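PDB 3JPZ: lombricine kinase, which catalyses the reversible transfer of a phosphoryl group between ATP and the guanidino compound lombricine. Local coordinates for residues K210-W215 and M222-M227; T276-S281 and R334-L339; V282-H287 and Y321-A326. All blocks are in the same frame, centred on the assembly; numbering follows the deposited sequence. Where two conformers were deposited one is given.

Contact 1: residues K210-W215 and M222-M227; sequences KTFLIW and MRVISM
The Phe212 ring meets strand 222-227 with Ser226 CB at its edge, near the ring plane, while Val224 CG1 comes in obliquely and reaches Phe212 CZ at 3.3 Å. Phe212 CG stands anti to the backbone N (chi1 -156°), which swings the ring across to the neighbouring strand; a flat aromatic suits this place because it can touch two residues of that strand, Val224 and Ser226, at once. The other large ring, Trp215, runs alongside Arg223, the indole and guanidinium planes 38° apart, and Arg223 CG approaches the indole obliquely at CE3. Trp215 NE1 is hydrogen-bonded to the Phe179 carbonyl.

Beyond the rings the packing is aliphatic. Ile214 and Val224 lie side by side on the face they share with Phe212, and Ile214 CD1 presses on Val224 CG2 at 3.4 Å, tighter than usual; helix 233-252 packs against Val224 and Ser226 on this face. On the face of Leu213, Trp215, Ile225 and Arg223, Leu213 CD2 touches Ile225 CD1 at 3.6 Å. The methyl CE of Met227, a flexible thioether chain bent at its end, closes over Leu213 CD2 from 4.0 Å.

The backbones hold this register through paired bonds: Leu213 N gives to Ile225 O at 2.7 Å and Ile225 N returns one to Leu213 O, with an equivalent reciprocal pair between Trp215 and Arg223. Just ahead of strand 212-216, Thr211 O accepts from Met227 N at 2.9 Å, the donor above the carbonyl plane. Arg223, salt-bridged to Asp220, is seen to bind ADP in this protein, although none is bound to this chain. The whole is an antiparallel beta hairpin, strands 212-216 and 222-229, within the central sheet of the phosphagen kinase catalytic domain, and it brings Arg223 to the nucleotide site.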
loop_
_atom_site.group_PDB
_atom_site.type_symbol
_atom_site.label_atom_id
_atom_site.label_comp_id
_atom_site.label_asym_id
_atom_site.label_seq_id
_atom_site.Cartn_x
_atom_site.Cartn_y
_atom_site.Cartn_z
ATOM N N LYS A 210 19.335 -11.302 -25.882
ATOM C CA LYS A 210 18.895 -11.522 -24.504
ATOM C C LYS A 210 20.086 -11.474 -23.552
ATOM O O LYS A 210 20.249 -12.329 -22.679
ATOM C CB LYS A 210 18.151 -12.853 -24.376
ATOM C CG LYS A 210 16.928 -12.960 -25.283
ATOM C CD LYS A 210 16.053 -14.150 -24.913
ATOM C CE LYS A 210 14.804 -14.215 -25.776
ATOM N NZ LYS A 210 14.243 -15.590 -25.811
ATOM N N THR A 211 20.920 -10.460 -23.740
ATOM C CA THR A 211 22.093 -10.240 -22.901
ATOM C C THR A 211 22.060 -8.844 -22.292
ATOM O O THR A 211 22.925 -8.485 -21.499
ATOM C CB THR A 211 23.379 -10.353 -23.722
ATOM O OG1 THR A 211 23.272 -9.509 -24.874
ATOM C CG2 THR A 211 23.618 -11.791 -24.170
ATOM N N PHE A 212 21.071 -8.048 -22.688
ATOM C CA PHE A 212 20.898 -6.709 -22.148
ATOM C C PHE A 212 19.421 -6.484 -21.904
ATOM O O PHE A 212 18.614 -6.506 -22.832
ATOM C CB PHE A 212 21.450 -5.661 -23.116
ATOM C CG PHE A 212 21.828 -4.368 -22.454
ATOM C CD1 PHE A 212 22.793 -4.339 -21.461
ATOM C CD2 PHE A 212 21.223 -3.180 -22.830
ATOM C CE1 PHE A 212 23.143 -3.153 -20.857
ATOM C CE2 PHE A 212 21.569 -1.991 -22.230
ATOM C CZ PHE A 212 22.527 -1.974 -21.242
ATOM N N LEU A 213 19.075 -6.268 -20.643
ATOM C CA LEU A 213 17.689 -6.240 -20.202
ATOM C C LEU A 213 17.405 -4.924 -19.493
ATOM O O LEU A 213 18.198 -4.451 -18.700
ATOM C CB LEU A 213 17.421 -7.415 -19.265
ATOM C CG LEU A 213 16.136 -7.355 -18.435
ATOM C CD1 LEU A 213 14.896 -7.545 -19.313
ATOM C CD2 LEU A 213 16.210 -8.414 -17.340
ATOM N N ILE A 214 16.255 -4.341 -19.782
ATOM C CA ILE A 214 15.910 -3.034 -19.263
ATOM C C ILE A 214 14.534 -3.135 -18.628
ATOM O O ILE A 214 13.587 -3.551 -19.281
ATOM C CB ILE A 214 15.882 -1.995 -20.402
ATOM C CG1 ILE A 214 17.274 -1.847 -21.027
ATOM C CG2 ILE A 214 15.342 -0.651 -19.920
ATOM C CD1 ILE A 214 18.317 -1.251 -20.108
ATOM N N TRP A 215 14.425 -2.802 -17.348
ATOM C CA TRP A 215 13.116 -2.669 -16.704
ATOM C C TRP A 215 12.833 -1.202 -16.474
ATOM O O TRP A 215 13.655 -0.487 -15.910
ATOM C CB TRP A 215 13.061 -3.346 -15.346
ATOM C CG TRP A 215 13.077 -4.818 -15.355
ATOM C CD1 TRP A 215 12.955 -5.638 -16.428
ATOM C CD2 TRP A 215 13.184 -5.659 -14.208
ATOM N NE1 TRP A 215 12.997 -6.951 -16.021
ATOM C CE2 TRP A 215 13.133 -6.987 -14.659
ATOM C CE3 TRP A 215 13.312 -5.415 -12.835
ATOM C CZ2 TRP A 215 13.218 -8.078 -13.785
ATOM C CZ3 TRP A 215 13.400 -6.501 -11.970
ATOM C CH2 TRP A 215 13.348 -7.813 -12.452
ATOM N N MET A 222 14.963 3.206 -14.435
ATOM C CA MET A 222 15.583 2.283 -15.365
ATOM C C MET A 222 16.523 1.337 -14.639
ATOM O O MET A 222 17.510 1.762 -14.057
ATOM C CB MET A 222 16.374 3.049 -16.418
ATOM C CG MET A 222 16.911 2.178 -17.526
ATOM S SD MET A 222 17.674 3.156 -18.824
ATOM C CE MET A 222 19.092 3.808 -17.936
ATOM N N ARG A 223 16.203 0.054 -14.690
ATOM C CA ARG A 223 17.056 -0.979 -14.129
ATOM C C ARG A 223 17.740 -1.662 -15.290
ATOM O O ARG A 223 17.086 -2.293 -16.114
ATOM C CB ARG A 223 16.231 -1.985 -13.337
ATOM C CG ARG A 223 16.895 -3.352 -13.171
ATOM C CD ARG A 223 17.844 -3.397 -11.988
ATOM N NE ARG A 223 17.209 -3.979 -10.807
ATOM C CZ ARG A 223 16.538 -3.290 -9.889
ATOM N NH1 ARG A 223 16.401 -1.977 -9.999
ATOM N NH2 ARG A 223 16.000 -3.921 -8.855
ATOM N N VAL A 224 19.054 -1.524 -15.367
ATOM C CA VAL A 224 19.809 -2.065 -16.488
ATOM C C VAL A 224 20.532 -3.332 -16.071
ATOM O O VAL A 224 21.278 -3.337 -15.099
ATOM C CB VAL A 224 20.823 -1.042 -16.997
ATOM C CG1 VAL A 224 21.748 -1.666 -18.015
ATOM C CG2 VAL A 224 20.100 0.173 -17.580
ATOM N N ILE A 225 20.298 -4.419 -16.794
ATOM C CA ILE A 225 21.000 -5.656 -16.505
ATOM C C ILE A 225 21.696 -6.175 -17.746
ATOM O O ILE A 225 21.066 -6.380 -18.770
ATOM C CB ILE A 225 20.045 -6.733 -15.971
ATOM C CG1 ILE A 225 19.314 -6.212 -14.723
ATOM C CG2 ILE A 225 20.826 -7.992 -15.627
ATOM C CD1 ILE A 225 17.860 -6.538 -14.699
ATOM N N SER A 226 23.008 -6.364 -17.648
ATOM C CA SER A 226 23.753 -7.091 -18.653
ATOM C C SER A 226 24.057 -8.495 -18.142
ATOM O O SER A 226 24.381 -8.670 -16.968
ATOM C CB SER A 226 25.051 -6.362 -18.986
ATOM O OG SER A 226 25.817 -7.114 -19.898
ATOM N N MET A 227 23.953 -9.488 -19.025
ATOM C CA MET A 227 24.078 -10.885 -18.626
ATOM C C MET A 227 24.483 -11.806 -19.782
ATOM O O MET A 227 24.205 -11.522 -20.958
ATOM C CB MET A 227 22.745 -11.364 -18.059
ATOM C CG MET A 227 21.620 -11.349 -19.083
ATOM S SD MET A 227 20.018 -11.792 -18.396
ATOM C CE MET A 227 19.681 -10.354 -17.380
#

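Contact 2: residues T276-S281 and R334-L339; sequences TGLRAS and REFVQL
Leu278 drives its CD2 methyl against Phe336 CB at 3.6 Å, the two side chains sliding past each other in opposite directions as the strand-side loop meets helix 333-355. Leucine suits the place: with CG anti to the backbone N (chi1 -173°) the branch extends toward the helix, and its methyl also approaches Val337 CG2, though only at 4.3 Å. At the other end of Phe336, Thr276 meets the CD1-CE1 side of the ring: its CG2 lies at the edge, in plane, and OG1 comes obliquely to within 3.6 Å of Phe336 CE1.

Packing thins along the strand. Ala280 CB stands 4.4 Å from Val337 CG2, and its small methyl allows the helix backbone to approach, the two CA atoms being 6.0 Å apart. Ile118 of strand 113-122 touches Leu278, Ala280 and Val337, while Phe237 of helix 233-252 also packs on Val337. The more exposed side of the helix carries Arg334, Glu335 and Gln338, whose long polar chains suit a partly solvated surface; Arg334 makes a salt bridge to Asp97, and Gln338 bonds to Val104 and Asp342.

Thr276 OG1 is hydrogen-bonded to the Arg328 carbonyl, and its bond from Leu278 N fits an ST turn, although the position of that nitrogen is less sure. No hydrogen bond joins the two segments, so the helix is seated on this face of the sheet by apolar contact. Arg279, whose CB leaves the strand away from the helix, is seen to bind ADP in this protein; the chemistry is thus consistent with an apolar helix-on-sheet layer behind the strand that carries a nucleotide-binding arginine.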
loop_
_atom_site.group_PDB
_atom_site.type_symbol
_atom_site.label_atom_id
_atom_site.label_comp_id
_atom_site.label_asym_id
_atom_site.label_seq_id
_atom_site.Cartn_x
_atom_site.Cartn_y
_atom_site.Cartn_z
ATOM N N THR A 276 27.294 3.287 -7.052
ATOM C CA THR A 276 27.212 2.501 -8.288
ATOM C C THR A 276 25.877 1.809 -8.443
ATOM O O THR A 276 25.513 1.400 -9.549
ATOM C CB THR A 276 28.223 1.364 -8.323
ATOM O OG1 THR A 276 28.020 0.501 -7.189
ATOM C CG2 THR A 276 29.660 1.895 -8.368
ATOM N N GLY A 277 25.163 1.633 -7.331
ATOM C CA GLY A 277 23.999 0.767 -7.330
ATOM C C GLY A 277 24.316 -0.492 -8.114
ATOM O O GLY A 277 23.445 -1.090 -8.731
ATOM N N LEU A 278 25.578 -0.906 -8.086
ATOM C CA LEU A 278 26.025 -1.991 -8.949
ATOM C C LEU A 278 25.941 -3.352 -8.278
ATOM O O LEU A 278 26.528 -3.575 -7.219
ATOM C CB LEU A 278 27.465 -1.784 -9.396
ATOM C CG LEU A 278 27.875 -2.835 -10.434
ATOM C CD1 LEU A 278 28.117 -2.180 -11.780
ATOM C CD2 LEU A 278 29.094 -3.605 -9.997
ATOM N N ARG A 279 25.241 -4.273 -8.929
ATOM C CA ARG A 279 25.194 -5.651 -8.480
ATOM C C ARG A 279 25.800 -6.523 -9.560
ATOM O O ARG A 279 25.146 -6.848 -10.548
ATOM C CB ARG A 279 23.764 -6.097 -8.201
ATOM C CG ARG A 279 23.700 -7.406 -7.448
ATOM C CD ARG A 279 22.295 -7.970 -7.365
ATOM N NE ARG A 279 22.242 -9.104 -6.445
ATOM C CZ ARG A 279 22.449 -10.372 -6.792
ATOM N NH1 ARG A 279 22.716 -10.689 -8.048
ATOM N NH2 ARG A 279 22.380 -11.329 -5.878
ATOM N N ALA A 280 27.070 -6.852 -9.368
ATOM C CA ALA A 280 27.790 -7.779 -10.222
ATOM C C ALA A 280 27.723 -9.142 -9.561
ATOM O O ALA A 280 28.058 -9.300 -8.380
ATOM C CB ALA A 280 29.236 -7.329 -10.389
ATOM N N SER A 281 27.281 -10.131 -10.322
ATOM C CA SER A 281 27.083 -11.464 -9.782
ATOM C C SER A 281 27.540 -12.516 -10.772
ATOM O O SER A 281 27.633 -12.258 -11.975
ATOM C CB SER A 281 25.606 -11.681 -9.449
ATOM O OG SER A 281 24.803 -11.504 -10.601
ATOM N N ARG A 334 33.770 -0.432 -12.113
ATOM C CA ARG A 334 34.843 -1.279 -12.598
ATOM C C ARG A 334 35.501 -1.993 -11.424
ATOM O O ARG A 334 35.781 -3.177 -11.500
ATOM C CB ARG A 334 35.857 -0.453 -13.387
ATOM C CG ARG A 334 36.966 -1.262 -14.036
ATOM C CD ARG A 334 38.127 -1.495 -13.093
ATOM N NE ARG A 334 38.676 -0.232 -12.618
ATOM C CZ ARG A 334 39.730 -0.113 -11.817
ATOM N NH1 ARG A 334 40.378 -1.185 -11.385
ATOM N NH2 ARG A 334 40.133 1.093 -11.446
ATOM N N GLU A 335 35.716 -1.278 -10.327
ATOM C CA GLU A 335 36.349 -1.876 -9.150
ATOM C C GLU A 335 35.508 -2.976 -8.512
ATOM O O GLU A 335 36.047 -3.977 -8.033
ATOM C CB GLU A 335 36.675 -0.807 -8.106
ATOM C CG GLU A 335 37.916 0.013 -8.444
ATOM C CD GLU A 335 38.255 1.047 -7.382
ATOM O OE1 GLU A 335 37.327 1.686 -6.837
ATOM O OE2 GLU A 335 39.456 1.228 -7.097
ATOM N N PHE A 336 34.193 -2.799 -8.498
ATOM C CA PHE A 336 33.318 -3.795 -7.900
ATOM C C PHE A 336 33.325 -5.074 -8.708
ATOM O O PHE A 336 33.309 -6.173 -8.145
ATOM C CB PHE A 336 31.893 -3.265 -7.769
ATOM C CG PHE A 336 31.647 -2.528 -6.495
ATOM C CD1 PHE A 336 31.189 -1.229 -6.509
ATOM C CD2 PHE A 336 31.882 -3.139 -5.272
ATOM C CE1 PHE A 336 30.956 -0.552 -5.329
ATOM C CE2 PHE A 336 31.655 -2.465 -4.087
ATOM C CZ PHE A 336 31.186 -1.170 -4.118
ATOM N N VAL A 337 33.326 -4.926 -10.027
ATOM C CA VAL A 337 33.470 -6.058 -10.925
ATOM C C VAL A 337 34.804 -6.756 -10.675
ATOM O O VAL A 337 34.878 -7.980 -10.737
ATOM C CB VAL A 337 33.410 -5.633 -12.415
ATOM C CG1 VAL A 337 33.539 -6.849 -13.315
ATOM C CG2 VAL A 337 32.122 -4.890 -12.709
ATOM N N GLN A 338 35.851 -5.979 -10.395
ATOM C CA GLN A 338 37.168 -6.552 -10.128
ATOM C C GLN A 338 37.173 -7.288 -8.797
ATOM O O GLN A 338 37.805 -8.342 -8.659
ATOM C CB GLN A 338 38.253 -5.482 -10.125
ATOM C CG GLN A 338 39.635 -6.080 -10.036
ATOM C CD GLN A 338 39.920 -6.977 -11.203
ATOM O OE1 GLN A 338 39.853 -6.540 -12.345
ATOM N NE2 GLN A 338 40.229 -8.250 -10.929
ATOM N N LEU A 339 36.456 -6.727 -7.828
ATOM C CA LEU A 339 36.322 -7.339 -6.510
ATOM C C LEU A 339 35.589 -8.671 -6.623
ATOM O O LEU A 339 35.916 -9.631 -5.927
ATOM C CB LEU A 339 35.577 -6.403 -5.549
ATOM C CG LEU A 339 35.182 -7.038 -4.208
ATOM C CD1 LEU A 339 36.423 -7.348 -3.382
ATOM C CD2 LEU A 339 34.237 -6.139 -3.436
#

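Contact 3: residues V282-H287 and Y321-A326; sequences VHVQLH and YDISNA
Water 1 joins His283 and Asp322 across the strands: it lies 2.7 Å from His283 NE2, at the edge of the imidazole and in its plane, and donates to Asp322 OD2 at 2.8 Å. The direct gap between His283 NE2 and Asp322 OD2 is 3.5 Å, and the imidazole and carboxylate planes are turned 70° apart. His283 CG is anti to its carbonyl carbon (chi1 -81°), which sends the ring over toward Asp322. An imidazole nitrogen suits a place where a water must be held next to a carboxylate. The other carboxylate oxygen, Asp322 OD1, takes a salt bridge from Arg279, so each oxygen has a partner, and the negative charge is probably stabilised by that arginine.

His283 and Asp322 form the non-hydrogen-bonded pair of an antiparallel strand pairing, 279-285 with 320-325, inside the large sheet of the phosphagen kinase catalytic domain. On the same face His283 touches Thr309, seen to bind ADP in this protein, and His283 itself is predicted to bind ATP.

On either side lie hydrogen-bonded pairs. Val282 N gives to Ile323 O at 2.9 Å and Ile323 N returns a bond to Val282 O; Val284 N and Tyr321 O are likewise 2.9 Å apart, whereas Tyr321 N meets Val284 O from above the carbonyl plane, 40° out of it.

The opposite face, with Val282, Val284, Ile323 and Tyr321, is mainly apolar, as befits a layer covered by helix 333-355, whose Val344 touches Val282. Beta-branched residues fit the extended backbone: Val284 CG1 rests against Ile323 CG1 at 3.7 Å. Past the strand end, Leu286 CD1 reaches obliquely to the ring carbon CD1 of Tyr321 at 4.3 Å, and the Tyr321 ring also meets Phe295 edge-to-face.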
loop_
_atom_site.group_PDB
_atom_site.type_symbol
_atom_site.label_atom_id
_atom_site.label_comp_id
_atom_site.label_asym_id
_atom_site.label_seq_id
_atom_site.Cartn_x
_atom_site.Cartn_y
_atom_site.Cartn_z
ATOM N N VAL A 282 27.847 -13.696 -10.251
ATOM C CA VAL A 282 27.991 -14.879 -11.067
ATOM C C VAL A 282 27.145 -15.949 -10.410
ATOM O O VAL A 282 26.823 -15.862 -9.223
ATOM C CB VAL A 282 29.424 -15.433 -11.109
ATOM C CG1 VAL A 282 30.405 -14.393 -11.563
ATOM C CG2 VAL A 282 29.802 -16.014 -9.741
ATOM N N HIS A 283 26.783 -16.961 -11.176
ATOM C CA HIS A 283 26.333 -18.206 -10.589
ATOM C C HIS A 283 27.545 -19.098 -10.614
ATOM O O HIS A 283 28.130 -19.298 -11.664
ATOM C CB HIS A 283 25.200 -18.803 -11.414
ATOM C CG HIS A 283 23.868 -18.196 -11.121
ATOM N ND1 HIS A 283 22.686 -18.758 -11.546
ATOM C CD2 HIS A 283 23.531 -17.090 -10.419
ATOM C CE1 HIS A 283 21.676 -18.017 -11.129
ATOM N NE2 HIS A 283 22.162 -17.001 -10.440
ATOM N N VAL A 284 27.951 -19.616 -9.463
ATOM C CA VAL A 284 29.158 -20.430 -9.418
ATOM C C VAL A 284 28.963 -21.689 -8.587
ATOM O O VAL A 284 28.444 -21.649 -7.469
ATOM C CB VAL A 284 30.375 -19.617 -8.907
ATOM C CG1 VAL A 284 30.073 -18.974 -7.570
ATOM C CG2 VAL A 284 31.615 -20.507 -8.832
ATOM N N GLN A 285 29.384 -22.812 -9.157
ATOM C CA GLN A 285 29.239 -24.105 -8.514
ATOM C C GLN A 285 30.381 -24.367 -7.536
ATOM O O GLN A 285 31.555 -24.286 -7.897
ATOM C CB GLN A 285 29.197 -25.195 -9.580
ATOM C CG GLN A 285 28.706 -26.542 -9.081
ATOM C CD GLN A 285 28.408 -27.489 -10.217
ATOM O OE1 GLN A 285 27.385 -28.173 -10.216
ATOM N NE2 GLN A 285 29.292 -27.522 -11.203
ATOM N N LEU A 286 30.021 -24.703 -6.300
ATOM C CA LEU A 286 30.979 -24.902 -5.231
ATOM C C LEU A 286 30.616 -26.140 -4.423
ATOM O O LEU A 286 30.202 -26.041 -3.275
ATOM C CB LEU A 286 30.975 -23.685 -4.309
ATOM C CG LEU A 286 31.284 -22.344 -4.973
ATOM C CD1 LEU A 286 31.018 -21.200 -4.007
ATOM C CD2 LEU A 286 32.720 -22.320 -5.467
ATOM N N HIS A 287 30.773 -27.306 -5.025
ATOM C CA HIS A 287 30.395 -28.545 -4.360
ATOM C C HIS A 287 31.071 -28.673 -3.002
ATOM O O HIS A 287 30.416 -28.838 -1.983
ATOM C CB HIS A 287 30.741 -29.750 -5.238
ATOM C CG HIS A 287 29.941 -29.824 -6.502
ATOM N ND1 HIS A 287 28.565 -29.913 -6.508
ATOM C CD2 HIS A 287 30.324 -29.839 -7.801
ATOM C CE1 HIS A 287 28.135 -29.969 -7.757
ATOM N NE2 HIS A 287 29.183 -29.931 -8.559
ATOM N N TYR A 321 25.798 -21.193 -6.340
ATOM C CA TYR A 321 25.414 -20.027 -5.569
ATOM C C TYR A 321 25.493 -18.764 -6.403
ATOM O O TYR A 321 26.380 -18.603 -7.234
ATOM C CB TYR A 321 26.314 -19.881 -4.361
ATOM C CG TYR A 321 26.182 -21.013 -3.395
ATOM C CD1 TYR A 321 26.861 -22.203 -3.596
ATOM C CD2 TYR A 321 25.370 -20.899 -2.287
ATOM C CE1 TYR A 321 26.739 -23.242 -2.712
ATOM C CE2 TYR A 321 25.237 -21.933 -1.403
ATOM C CZ TYR A 321 25.927 -23.098 -1.615
ATOM O OH TYR A 321 25.793 -24.127 -0.723
ATOM N N ASP A 322 24.546 -17.873 -6.171
ATOM C CA ASP A 322 24.642 -16.538 -6.695
ATOM C C ASP A 322 25.550 -15.743 -5.770
ATOM O O ASP A 322 25.258 -15.559 -4.589
ATOM C CB ASP A 322 23.273 -15.889 -6.767
ATOM C CG ASP A 322 23.340 -14.482 -7.296
ATOM O OD1 ASP A 322 23.995 -13.631 -6.650
ATOM O OD2 ASP A 322 22.757 -14.233 -8.365
ATOM N N ILE A 323 26.662 -15.293 -6.325
ATOM C CA ILE A 323 27.684 -14.594 -5.574
ATOM C C ILE A 323 27.816 -13.218 -6.194
ATOM O O ILE A 323 27.936 -13.079 -7.413
ATOM C CB ILE A 323 28.999 -15.356 -5.624
ATOM C CG1 ILE A 323 28.834 -16.700 -4.909
ATOM C CG2 ILE A 323 30.134 -14.544 -5.007
ATOM C CD1 ILE A 323 28.936 -16.634 -3.413
ATOM N N SER A 324 27.800 -12.203 -5.341
ATOM C CA SER A 324 27.793 -10.825 -5.796
ATOM C C SER A 324 28.649 -9.968 -4.880
ATOM O O SER A 324 29.042 -10.399 -3.794
ATOM C CB SER A 324 26.363 -10.287 -5.817
ATOM O OG SER A 324 25.745 -10.439 -4.550
ATOM N N ASN A 325 28.955 -8.759 -5.326
ATOM C CA ASN A 325 29.591 -7.804 -4.450
ATOM C C ASN A 325 28.555 -7.361 -3.434
ATOM O O ASN A 325 27.369 -7.259 -3.754
ATOM C CB ASN A 325 30.154 -6.620 -5.230
ATOM C CG ASN A 325 29.124 -5.959 -6.103
ATOM O OD1 ASN A 325 28.572 -6.576 -7.002
ATOM N ND2 ASN A 325 28.876 -4.686 -5.857
ATOM N N ALA A 326 28.999 -7.134 -2.204
ATOM C CA ALA A 326 28.111 -6.757 -1.109
ATOM C C ALA A 326 27.883 -5.245 -1.058
ATOM O O ALA A 326 26.765 -4.784 -0.827
ATOM C CB ALA A 326 28.684 -7.261 0.223
HETATM O O HOH W 1 20.347 -15.300 -9.393
#

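In the fold
All three contacts are buried and reach one large antiparallel sheet, but contacts 1 and 2 are centred about 12 and 11 Å from the chain centre and contact 3 about 17 Å. Contact 1 is a hairpin and contact 3 a pairing of strands distant in sequence, both held by backbone bonds, whereas contact 2 sets helix 333-355 against the sheet through side chains alone. Contacts 2 and 3 share strand 279-285 and meet where Ala280 N probably bonds to Asn325 OD1. Contact 1 stands apart, with strand 113-122 lying between the hairpin and strand 279-285. Polar groups at the nucleotide site occur in each, while the helix-facing sides are mainly apolar.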